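Local coordinates for protein putative Nitroreductase (Anabaena variabilis ATCC 29413, PDB 3EO7) that binds flavin mononucleotide and probably acts as an oxidoreductase of the nitroreductase family, at residues A257-Y262 and L271-H276; H6-Q11 and S443-Y448; H14-Y19 and V265-L270. All coordinates share one frame; numbering follows the deposited sequence. Where two conformers were deposited one is given.

Interaction 1. Residues A257-Y262 and L271-H276; sequences ATETNY and LKYFHH. With ACT (acetate ion), chain H.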
loop_
_atom_site.group_PDB
_atom_site.type_symbol
_atom_site.label_atom_id
_atom_site.label_comp_id
_atom_site.label_asym_id
_atom_site.label_seq_id
_atom_site.Cartn_x
_atom_site.Cartn_y
_atom_site.Cartn_z
ATOM N N ALA A 257 5.978 -14.731 -15.652
ATOM C CA ALA A 257 5.495 -15.107 -16.972
ATOM C C ALA A 257 4.157 -14.421 -17.234
ATOM O O ALA A 257 3.564 -13.829 -16.337
ATOM C CB ALA A 257 5.288 -16.665 -17.034
ATOM N N THR A 258 3.704 -14.519 -18.477
ATOM C CA THR A 258 2.401 -14.047 -18.911
ATOM C C THR A 258 1.644 -15.315 -19.315
ATOM O O THR A 258 2.062 -16.055 -20.210
ATOM C CB THR A 258 2.516 -13.054 -20.064
ATOM O OG1 THR A 258 3.291 -11.926 -19.632
ATOM C CG2 THR A 258 1.135 -12.614 -20.562
ATOM N N GLU A 259 0.552 -15.586 -18.638
ATOM C CA GLU A 259 -0.220 -16.793 -18.867
ATOM C C GLU A 259 -1.507 -16.538 -19.639
ATOM O O GLU A 259 -2.439 -15.964 -19.121
ATOM C CB GLU A 259 -0.567 -17.446 -17.508
ATOM C CG GLU A 259 -1.363 -18.748 -17.680
ATOM C CD GLU A 259 -2.054 -19.198 -16.396
ATOM O OE1 GLU A 259 -1.776 -18.632 -15.342
ATOM O OE2 GLU A 259 -2.903 -20.096 -16.456
ATOM N N THR A 260 -1.570 -17.005 -20.878
ATOM C CA THR A 260 -2.755 -16.826 -21.677
ATOM C C THR A 260 -3.558 -18.130 -21.815
ATOM O O THR A 260 -4.698 -18.096 -22.243
ATOM C CB THR A 260 -2.374 -16.265 -23.073
ATOM O OG1 THR A 260 -1.432 -17.122 -23.687
ATOM C CG2 THR A 260 -1.728 -14.868 -22.957
ATOM N N ASN A 261 -3.003 -19.275 -21.412
ATOM C CA ASN A 261 -3.704 -20.569 -21.573
ATOM C C ASN A 261 -4.378 -21.074 -20.287
ATOM O O ASN A 261 -4.377 -22.268 -19.988
ATOM C CB ASN A 261 -2.742 -21.638 -22.119
ATOM C CG ASN A 261 -3.469 -22.899 -22.624
ATOM O OD1 ASN A 261 -4.664 -22.869 -22.928
ATOM N ND2 ASN A 261 -2.735 -24.008 -22.727
ATOM N N TYR A 262 -5.041 -20.175 -19.577
ATOM C CA TYR A 262 -5.655 -20.526 -18.298
ATOM C C TYR A 262 -6.953 -21.316 -18.533
ATOM O O TYR A 262 -7.649 -21.104 -19.533
ATOM C CB TYR A 262 -5.913 -19.292 -17.430
ATOM C CG TYR A 262 -6.645 -18.189 -18.129
ATOM C CD1 TYR A 262 -8.035 -18.137 -18.138
ATOM C CD2 TYR A 262 -5.956 -17.178 -18.787
ATOM C CE1 TYR A 262 -8.697 -17.126 -18.788
ATOM C CE2 TYR A 262 -6.629 -16.155 -19.433
ATOM C CZ TYR A 262 -7.994 -16.135 -19.436
ATOM O OH TYR A 262 -8.682 -15.131 -20.089
ATOM N N LEU A 271 -8.950 -16.486 -6.683
ATOM C CA LEU A 271 -7.941 -15.774 -5.890
ATOM C C LEU A 271 -6.681 -16.639 -5.683
ATOM O O LEU A 271 -5.572 -16.197 -5.988
ATOM C CB LEU A 271 -8.496 -15.392 -4.508
ATOM C CG LEU A 271 -7.551 -14.526 -3.651
ATOM C CD1 LEU A 271 -8.344 -13.642 -2.695
ATOM C CD2 LEU A 271 -6.521 -15.352 -2.888
ATOM N N LYS A 272 -6.836 -17.867 -5.194
ATOM C CA LYS A 272 -5.651 -18.695 -4.936
ATOM C C LYS A 272 -4.985 -19.127 -6.240
ATOM O O LYS A 272 -3.742 -19.159 -6.328
ATOM C CB LYS A 272 -5.946 -19.878 -4.015
ATOM C CG LYS A 272 -6.305 -19.419 -2.607
ATOM C CD LYS A 272 -6.424 -20.587 -1.621
ATOM C CE LYS A 272 -6.979 -20.144 -0.275
ATOM N NZ LYS A 272 -6.951 -21.199 0.728
ATOM N N TYR A 273 -5.804 -19.462 -7.239
ATOM C CA TYR A 273 -5.271 -19.756 -8.550
ATOM C C TYR A 273 -4.380 -18.578 -8.990
ATOM O O TYR A 273 -3.213 -18.755 -9.382
ATOM C CB TYR A 273 -6.386 -20.013 -9.568
ATOM C CG TYR A 273 -5.823 -20.355 -10.939
ATOM C CD1 TYR A 273 -5.503 -19.356 -11.850
ATOM C CD2 TYR A 273 -5.620 -21.679 -11.318
ATOM C CE1 TYR A 273 -4.958 -19.658 -13.075
ATOM C CE2 TYR A 273 -5.105 -21.981 -12.553
ATOM C CZ TYR A 273 -4.737 -20.951 -13.431
ATOM O OH TYR A 273 -4.223 -21.245 -14.678
ATOM N N PHE A 274 -4.911 -17.359 -8.891
ATOM C CA PHE A 274 -4.171 -16.196 -9.366
ATOM C C PHE A 274 -2.857 -15.973 -8.596
ATOM O O PHE A 274 -1.804 -15.735 -9.220
ATOM C CB PHE A 274 -5.059 -14.967 -9.337
ATOM C CG PHE A 274 -4.442 -13.759 -9.961
ATOM C CD1 PHE A 274 -3.891 -13.805 -11.228
ATOM C CD2 PHE A 274 -4.486 -12.541 -9.304
ATOM C CE1 PHE A 274 -3.329 -12.656 -11.812
ATOM C CE2 PHE A 274 -3.959 -11.388 -9.903
ATOM C CZ PHE A 274 -3.356 -11.462 -11.143
ATOM N N HIS A 275 -2.898 -16.137 -7.289
ATOM C CA HIS A 275 -1.683 -15.957 -6.494
ATOM C C HIS A 275 -0.630 -16.998 -6.878
ATOM O O HIS A 275 0.536 -16.670 -7.042
ATOM C CB HIS A 275 -1.933 -16.030 -4.993
ATOM C CG HIS A 275 -0.714 -15.723 -4.200
ATOM N ND1 HIS A 275 -0.234 -14.435 -4.057
ATOM C CD2 HIS A 275 0.191 -16.538 -3.602
ATOM C CE1 HIS A 275 0.912 -14.478 -3.392
ATOM N NE2 HIS A 275 1.172 -15.737 -3.077
ATOM N N HIS A 276 -1.050 -18.248 -7.065
ATOM C CA HIS A 276 -0.111 -19.287 -7.432
ATOM C C HIS A 276 0.303 -19.271 -8.895
ATOM O O HIS A 276 1.225 -19.986 -9.274
ATOM C CB HIS A 276 -0.651 -20.652 -7.047
ATOM C CG HIS A 276 -0.582 -20.902 -5.578
ATOM N ND1 HIS A 276 0.317 -21.795 -5.019
ATOM C CD2 HIS A 276 -1.250 -20.335 -4.546
ATOM C CE1 HIS A 276 0.161 -21.795 -3.704
ATOM N NE2 HIS A 276 -0.764 -20.899 -3.385
HETATM C C ACT H . 6.939 -11.444 -19.355
HETATM O O ACT H . 5.953 -12.155 -18.982
HETATM O OXT ACT H . 6.872 -10.200 -19.225
HETATM C CH3 ACT H . 8.189 -12.023 -19.962
#
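Glu-259 and Tyr-273 reach for each other from opposite directions, and a single hydrogen bond joins their ends. Tyr-273 donates the proton of OH to Glu-259 OE2 over a very short 2.5 Å. The carboxylate uses one oxygen for this, because Glu-259 OE1 stays 3.6 Å from the same Tyr-273 OH. OE2 lies at the edge of the phenol ring and in its plane, while the carboxylate itself is turned by 46° against that plane. A phenol suits this place because it joins a flat apolar body to a polar end that can donate to an acid.

The torsions explain the reach. In Glu-259, CG stands opposite the backbone N (chi1 -179°) and the chain runs on extended, carrying the carboxylate well clear of the loop. Tyr-273 uses the same anti position, which throws its ring outward from the helix toward the loop. Tyr-262 adds a lighter touch: its CB lies 3.8 Å from Tyr-273 OH, approaching obliquely, and the edge of its ring faces the backbone oxygen of Glu-259 in plane.

Neighbours extend the setting. The ring of Tyr-273 stacks with His-277 and that of Tyr-262 with His-12, while Ile-9 of helix 9-16 touches Glu-259 and both tyrosines. One residue before Glu-259, Thr-258 OG1 donates to the acetate O at 2.7 Å; that ion probably came from the crystallisation liquor.

Altogether this is a local loop-to-helix closure at the protein surface, away from the flavin site: a tyrosine-carboxylate bond ties the later part of the long connection from strand 229-239 back onto helix 270-276, the helix it leads into.

Interaction 2. Residues H6-Q11 and S443-Y448; sequences HQSIAQ and SAIAQY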
loop_
_atom_site.group_PDB
_atom_site.type_symbol
_atom_site.label_atom_id
_atom_site.label_comp_id
_atom_site.label_asym_id
_atom_site.label_seq_id
_atom_site.Cartn_x
_atom_site.Cartn_y
_atom_site.Cartn_z
ATOM N N HIS A 6 -5.071 -12.709 -27.015
ATOM C CA HIS A 6 -5.821 -13.377 -25.904
ATOM C C HIS A 6 -5.413 -12.755 -24.568
ATOM O O HIS A 6 -4.235 -12.465 -24.350
ATOM C CB HIS A 6 -5.545 -14.892 -25.865
ATOM C CG HIS A 6 -6.444 -15.651 -24.928
ATOM N ND1 HIS A 6 -6.299 -15.614 -23.555
ATOM C CD2 HIS A 6 -7.488 -16.483 -25.171
ATOM C CE1 HIS A 6 -7.228 -16.372 -22.994
ATOM N NE2 HIS A 6 -7.961 -16.915 -23.953
ATOM N N GLN A 7 -6.390 -12.569 -23.696
ATOM C CA GLN A 7 -6.150 -11.984 -22.384
ATOM C C GLN A 7 -5.237 -12.915 -21.570
ATOM O O GLN A 7 -5.277 -14.134 -21.742
ATOM C CB GLN A 7 -7.461 -11.811 -21.612
ATOM C CG GLN A 7 -8.373 -10.699 -22.095
ATOM C CD GLN A 7 -9.373 -10.255 -21.019
ATOM O OE1 GLN A 7 -9.779 -11.040 -20.151
ATOM N NE2 GLN A 7 -9.756 -8.977 -21.067
ATOM N N SER A 8 -4.433 -12.340 -20.688
ATOM C CA SER A 8 -3.646 -13.149 -19.777
ATOM C C SER A 8 -4.454 -13.237 -18.473
ATOM O O SER A 8 -5.464 -12.531 -18.292
ATOM C CB SER A 8 -2.252 -12.560 -19.547
ATOM O OG SER A 8 -2.360 -11.351 -18.844
ATOM N N ILE A 9 -3.972 -14.062 -17.548
ATOM C CA ILE A 9 -4.710 -14.338 -16.319
ATOM C C ILE A 9 -4.945 -13.086 -15.470
ATOM O O ILE A 9 -5.997 -12.970 -14.869
ATOM C CB ILE A 9 -4.071 -15.529 -15.509
ATOM C CG1 ILE A 9 -4.977 -15.950 -14.319
ATOM C CG2 ILE A 9 -2.659 -15.170 -15.075
ATOM C CD1 ILE A 9 -6.376 -16.467 -14.689
ATOM N N ALA A 10 -4.015 -12.129 -15.439
ATOM C CA ALA A 10 -4.250 -10.886 -14.671
ATOM C C ALA A 10 -5.425 -10.062 -15.244
ATOM O O ALA A 10 -6.219 -9.486 -14.491
ATOM C CB ALA A 10 -2.990 -10.055 -14.603
ATOM N N GLN A 11 -5.525 -10.001 -16.575
ATOM C CA GLN A 11 -6.664 -9.328 -17.222
ATOM C C GLN A 11 -7.983 -10.038 -16.915
ATOM O O GLN A 11 -8.990 -9.391 -16.592
ATOM C CB GLN A 11 -6.448 -9.223 -18.725
ATOM C CG GLN A 11 -5.290 -8.318 -19.099
ATOM C CD GLN A 11 -4.991 -8.398 -20.560
ATOM O OE1 GLN A 11 -4.494 -9.412 -21.067
ATOM N NE2 GLN A 11 -5.296 -7.326 -21.264
ATOM N N SER A 443 -0.265 -3.105 -21.087
ATOM C CA SER A 443 1.076 -2.576 -21.140
ATOM C C SER A 443 1.887 -2.998 -19.915
ATOM O O SER A 443 3.043 -3.409 -20.039
ATOM C CB SER A 443 1.052 -1.052 -21.245
ATOM O OG SER A 443 2.384 -0.598 -21.293
ATOM N N ALA A 444 1.271 -2.922 -18.732
ATOM C CA ALA A 444 1.934 -3.321 -17.494
ATOM C C ALA A 444 2.354 -4.798 -17.544
ATOM O O ALA A 444 3.448 -5.174 -17.107
ATOM C CB ALA A 444 0.964 -3.071 -16.289
ATOM N N ILE A 445 1.452 -5.646 -18.030
ATOM C CA ILE A 445 1.705 -7.105 -18.135
ATOM C C ILE A 445 2.830 -7.365 -19.129
ATOM O O ILE A 445 3.688 -8.228 -18.908
ATOM C CB ILE A 445 0.422 -7.874 -18.510
ATOM C CG1 ILE A 445 -0.572 -7.798 -17.343
ATOM C CG2 ILE A 445 0.748 -9.342 -18.848
ATOM C CD1 ILE A 445 -2.007 -8.134 -17.746
ATOM N N ALA A 446 2.875 -6.550 -20.180
ATOM C CA ALA A 446 3.921 -6.687 -21.198
ATOM C C ALA A 446 5.298 -6.494 -20.583
ATOM O O ALA A 446 6.278 -7.108 -21.025
ATOM C CB ALA A 446 3.700 -5.693 -22.377
ATOM N N GLN A 447 5.364 -5.687 -19.537
ATOM C CA GLN A 447 6.618 -5.427 -18.869
ATOM C C GLN A 447 6.970 -6.368 -17.718
ATOM O O GLN A 447 8.115 -6.782 -17.601
ATOM C CB GLN A 447 6.639 -3.986 -18.385
ATOM C CG GLN A 447 6.588 -2.996 -19.548
ATOM C CD GLN A 447 6.333 -1.613 -19.049
ATOM O OE1 GLN A 447 7.147 -1.053 -18.296
ATOM N NE2 GLN A 447 5.171 -1.049 -19.428
ATOM N N TYR A 448 5.997 -6.736 -16.881
ATOM C CA TYR A 448 6.290 -7.524 -15.682
ATOM C C TYR A 448 5.493 -8.824 -15.552
ATOM O O TYR A 448 5.525 -9.480 -14.510
ATOM C CB TYR A 448 6.048 -6.705 -14.443
ATOM C CG TYR A 448 7.071 -5.617 -14.227
ATOM C CD1 TYR A 448 8.311 -5.895 -13.676
ATOM C CD2 TYR A 448 6.776 -4.313 -14.597
ATOM C CE1 TYR A 448 9.257 -4.869 -13.471
ATOM C CE2 TYR A 448 7.700 -3.285 -14.397
ATOM C CZ TYR A 448 8.920 -3.566 -13.833
ATOM O OH TYR A 448 9.797 -2.513 -13.658
#
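Ile-445 pushes its CD1 methyl against the start of helix 9-16, where Ser-8, Ala-10 and Gln-11 receive it. Along 443-448, which forms the end part of helix 441-448, the first polar feature is internal: Ser-443 O accepts a bond from Gln-447 NE2, with the donor standing above the carbonyl plane and not on a lone pair. The next residue, Ala-444, is small and lets helix 452-473 come close on another side.

Ile-445 then makes the crossing. Its CG1 stands opposite the carbonyl carbon (chi1 -68°) and the branch continues extended, which puts CD1 at the end that meets the other segment. CD1 lies 3.8 Å from Ala-10 CB and 3.6 Å from Gln-11 CG, and it comes within 3.4 Å of Ser-8 OG. The second branch, CG2, runs beside that hydroxyl at 3.7 Å from Ser-8 OG. The segment ends at Tyr-448, whose OH is hydrogen-bonded to Asp-376.

On the receiving side Ser-8 holds the N-cap position but makes no capping bond; its OG is bonded to Asp-450, whose OD1 also takes Ala-10 N. The return half of a capping box is present, however: Gln-11 OE1 accepts from Ser-8 N at 3.0 Å, and its aliphatic CG is thereby held against Ile-445. Shortening Gln-11 to an alanine takes away OE1 and CG, which would probably leave Ser-8 N without its side-chain acceptor and open a gap beside the isoleucine methyl.

No hydrogen bond crosses between the segments, so their mutual hold is van der Waals packing of a branched apolar side chain. Ser-8 N is met by Gln-11, and Ser-8 OG and Ala-10 N by Asp-450, whose negative charge is likely to be favourable beside a helix N terminus.

Interaction 3. Residues H14-Y19 and V265-L270; sequences HERTKY and VPDGEL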
loop_
_atom_site.group_PDB
_atom_site.type_symbol
_atom_site.label_atom_id
_atom_site.label_comp_id
_atom_site.label_asym_id
_atom_site.label_seq_id
_atom_site.Cartn_x
_atom_site.Cartn_y
_atom_site.Cartn_z
ATOM N N HIS A 14 -8.915 -9.405 -13.320
ATOM C CA HIS A 14 -9.444 -8.049 -13.198
ATOM C C HIS A 14 -10.895 -7.973 -13.670
ATOM O O HIS A 14 -11.763 -7.481 -12.971
ATOM C CB HIS A 14 -8.599 -7.059 -13.969
ATOM C CG HIS A 14 -8.867 -5.647 -13.564
ATOM N ND1 HIS A 14 -8.506 -5.166 -12.327
ATOM C CD2 HIS A 14 -9.507 -4.639 -14.201
ATOM C CE1 HIS A 14 -8.890 -3.902 -12.236
ATOM N NE2 HIS A 14 -9.490 -3.556 -13.358
ATOM N N GLU A 15 -11.154 -8.528 -14.844
ATOM C CA GLU A 15 -12.487 -8.519 -15.411
ATOM C C GLU A 15 -13.486 -9.209 -14.476
ATOM O O GLU A 15 -14.584 -8.692 -14.211
ATOM C CB GLU A 15 -12.462 -9.212 -16.777
ATOM C CG GLU A 15 -13.804 -9.140 -17.509
ATOM C CD GLU A 15 -14.250 -7.688 -17.843
ATOM O OE1 GLU A 15 -13.378 -6.807 -17.964
ATOM O OE2 GLU A 15 -15.473 -7.442 -17.990
ATOM N N ARG A 16 -13.105 -10.368 -13.964
ATOM C CA ARG A 16 -13.962 -11.129 -13.054
ATOM C C ARG A 16 -14.252 -10.509 -11.692
ATOM O O ARG A 16 -15.206 -10.924 -11.000
ATOM C CB ARG A 16 -13.408 -12.556 -12.889
ATOM C CG ARG A 16 -13.721 -13.293 -14.188
ATOM C CD ARG A 16 -13.625 -14.683 -14.173
ATOM N NE ARG A 16 -14.280 -15.373 -13.058
ATOM C CZ ARG A 16 -13.904 -16.605 -12.754
ATOM N NH1 ARG A 16 -12.979 -17.180 -13.496
ATOM N NH2 ARG A 16 -14.415 -17.253 -11.727
ATOM N N THR A 17 -13.498 -9.500 -11.331
ATOM C CA THR A 17 -13.613 -8.884 -10.011
ATOM C C THR A 17 -14.147 -7.449 -10.024
ATOM O O THR A 17 -14.211 -6.788 -8.993
ATOM C CB THR A 17 -12.275 -8.970 -9.254
ATOM O OG1 THR A 17 -11.205 -8.436 -10.042
ATOM C CG2 THR A 17 -11.974 -10.447 -8.906
ATOM N N LYS A 18 -14.536 -6.994 -11.206
ATOM C CA LYS A 18 -15.148 -5.670 -11.351
ATOM C C LYS A 18 -16.524 -5.736 -10.702
ATOM O O LYS A 18 -17.075 -6.824 -10.514
ATOM C CB LYS A 18 -15.360 -5.375 -12.840
ATOM C CG LYS A 18 -14.079 -5.240 -13.659
ATOM C CD LYS A 18 -14.307 -4.817 -15.082
ATOM C CE LYS A 18 -12.993 -4.496 -15.779
ATOM N NZ LYS A 18 -13.162 -4.212 -17.264
ATOM N N TYR A 19 -17.101 -4.571 -10.408
ATOM C CA TYR A 19 -18.516 -4.492 -10.055
ATOM C C TYR A 19 -19.198 -3.905 -11.278
ATOM O O TYR A 19 -18.647 -3.009 -11.931
ATOM C CB TYR A 19 -18.780 -3.588 -8.873
ATOM C CG TYR A 19 -18.323 -4.150 -7.563
ATOM C CD1 TYR A 19 -19.119 -5.036 -6.837
ATOM C CD2 TYR A 19 -17.094 -3.780 -7.040
ATOM C CE1 TYR A 19 -18.668 -5.535 -5.599
ATOM C CE2 TYR A 19 -16.655 -4.278 -5.834
ATOM C CZ TYR A 19 -17.445 -5.134 -5.117
ATOM O OH TYR A 19 -16.916 -5.595 -3.927
ATOM N N VAL A 265 -11.762 -21.191 -14.379
ATOM C CA VAL A 265 -11.572 -21.265 -12.928
ATOM C C VAL A 265 -12.843 -20.800 -12.244
ATOM O O VAL A 265 -13.212 -19.642 -12.368
ATOM C CB VAL A 265 -10.370 -20.394 -12.472
ATOM C CG1 VAL A 265 -10.162 -20.517 -10.968
ATOM C CG2 VAL A 265 -9.121 -20.809 -13.268
ATOM N N PRO A 266 -13.543 -21.711 -11.563
ATOM C CA PRO A 266 -14.793 -21.340 -10.879
ATOM C C PRO A 266 -14.678 -20.216 -9.872
ATOM O O PRO A 266 -13.630 -20.016 -9.253
ATOM C CB PRO A 266 -15.189 -22.624 -10.169
ATOM C CG PRO A 266 -14.619 -23.710 -11.055
ATOM C CD PRO A 266 -13.283 -23.156 -11.469
ATOM N N ASP A 267 -15.762 -19.461 -9.708
ATOM C CA ASP A 267 -15.773 -18.430 -8.709
ATOM C C ASP A 267 -15.419 -19.064 -7.382
ATOM O O ASP A 267 -15.887 -20.163 -7.069
ATOM C CB ASP A 267 -17.169 -17.805 -8.561
ATOM C CG ASP A 267 -17.559 -16.921 -9.712
ATOM O OD1 ASP A 267 -16.719 -16.428 -10.482
ATOM O OD2 ASP A 267 -18.772 -16.675 -9.818
ATOM N N GLY A 268 -14.641 -18.344 -6.578
ATOM C CA GLY A 268 -14.213 -18.827 -5.259
ATOM C C GLY A 268 -12.852 -19.491 -5.301
ATOM O O GLY A 268 -12.199 -19.623 -4.271
ATOM N N GLU A 269 -12.444 -19.922 -6.496
ATOM C CA GLU A 269 -11.160 -20.585 -6.671
ATOM C C GLU A 269 -10.155 -19.706 -7.390
ATOM O O GLU A 269 -8.984 -20.044 -7.509
ATOM C CB GLU A 269 -11.415 -21.855 -7.479
ATOM C CG GLU A 269 -12.392 -22.843 -6.781
ATOM C CD GLU A 269 -12.756 -24.051 -7.584
ATOM O OE1 GLU A 269 -12.197 -24.274 -8.655
ATOM O OE2 GLU A 269 -13.668 -24.810 -7.140
ATOM N N LEU A 270 -10.603 -18.536 -7.857
ATOM C CA LEU A 270 -9.769 -17.681 -8.654
ATOM C C LEU A 270 -8.674 -16.943 -7.902
ATOM O O LEU A 270 -7.570 -16.781 -8.436
ATOM C CB LEU A 270 -10.675 -16.703 -9.416
ATOM C CG LEU A 270 -9.984 -15.738 -10.368
ATOM C CD1 LEU A 270 -9.290 -16.446 -11.493
ATOM C CD2 LEU A 270 -11.059 -14.733 -10.876
HETATM O O HOH W 1 -16.515 -13.751 -11.657
#
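The flat guanidinium of Arg-16 carries Leu-270 CD2 over the centre of one face, 3.8 Å above its plane, while Val-265, Asp-267 and a water gather at its edge. The end-on pair of nitrogens grips one oxygen: NH1 and NH2 of Arg-16 both donate to Val-265 O, at 2.7 and 2.8 Å, and both lie in that carbonyl's plane. Arg-16 NH2 has a second bond, the salt bridge to Asp-267 OD1 at 2.7 Å, which it meets on the anti side of a carboxylate turned 44° from the guanidinium. At the other corner, Arg-16 NE donates to the water over 3.1 Å, and His-12 NE2 is a further partner of NH1.

A bend at chi3 (48°) swings the head of the arginine to the backbone of 265-270. Leucine suits the covering position because it offers a methyl to the guanidinium face and also to the aliphatic root, with Leu-270 CD2 3.8 Å from Arg-16 CB. Asp-267 supplies the opposite charge, and its bond helps to fix the rotation of the head.

The receiving loop is itself folded back, since Glu-269 N bonds to Pro-266 O at 3.0 Å. With Asp-267 and Gly-268 at its corners this is a type II beta turn; the positive phi of Gly-268 (95°) would press a CB against the preceding carbonyl oxygen, which calls for glycine. What results is an arginine from the last turn of helix 9-16 bound to the turn that leads into helix 270-276, a structural, largely polar tie away from the flavin site.

In the fold
From the N terminus, residues 6-11 open the first and widest loop, which interaction 2 closes only at 443-448, with 431 residues between them. Interaction 3 starts a few residues later on the same helix 9-16 and closes at 265-270, so it lies wholly within that loop. Interaction 1, a short closure between 257-262 and 271-276, also falls inside interaction 2 but crosses interaction 3, whose second segment sits between its own two. Glu-259 O and Ile-9 N probably form a hydrogen bond between interactions 1 and 2. Together the three contacts tie the N-terminal helix to the connection between strand 229-239 and helix 270-276 and to helix 441-448.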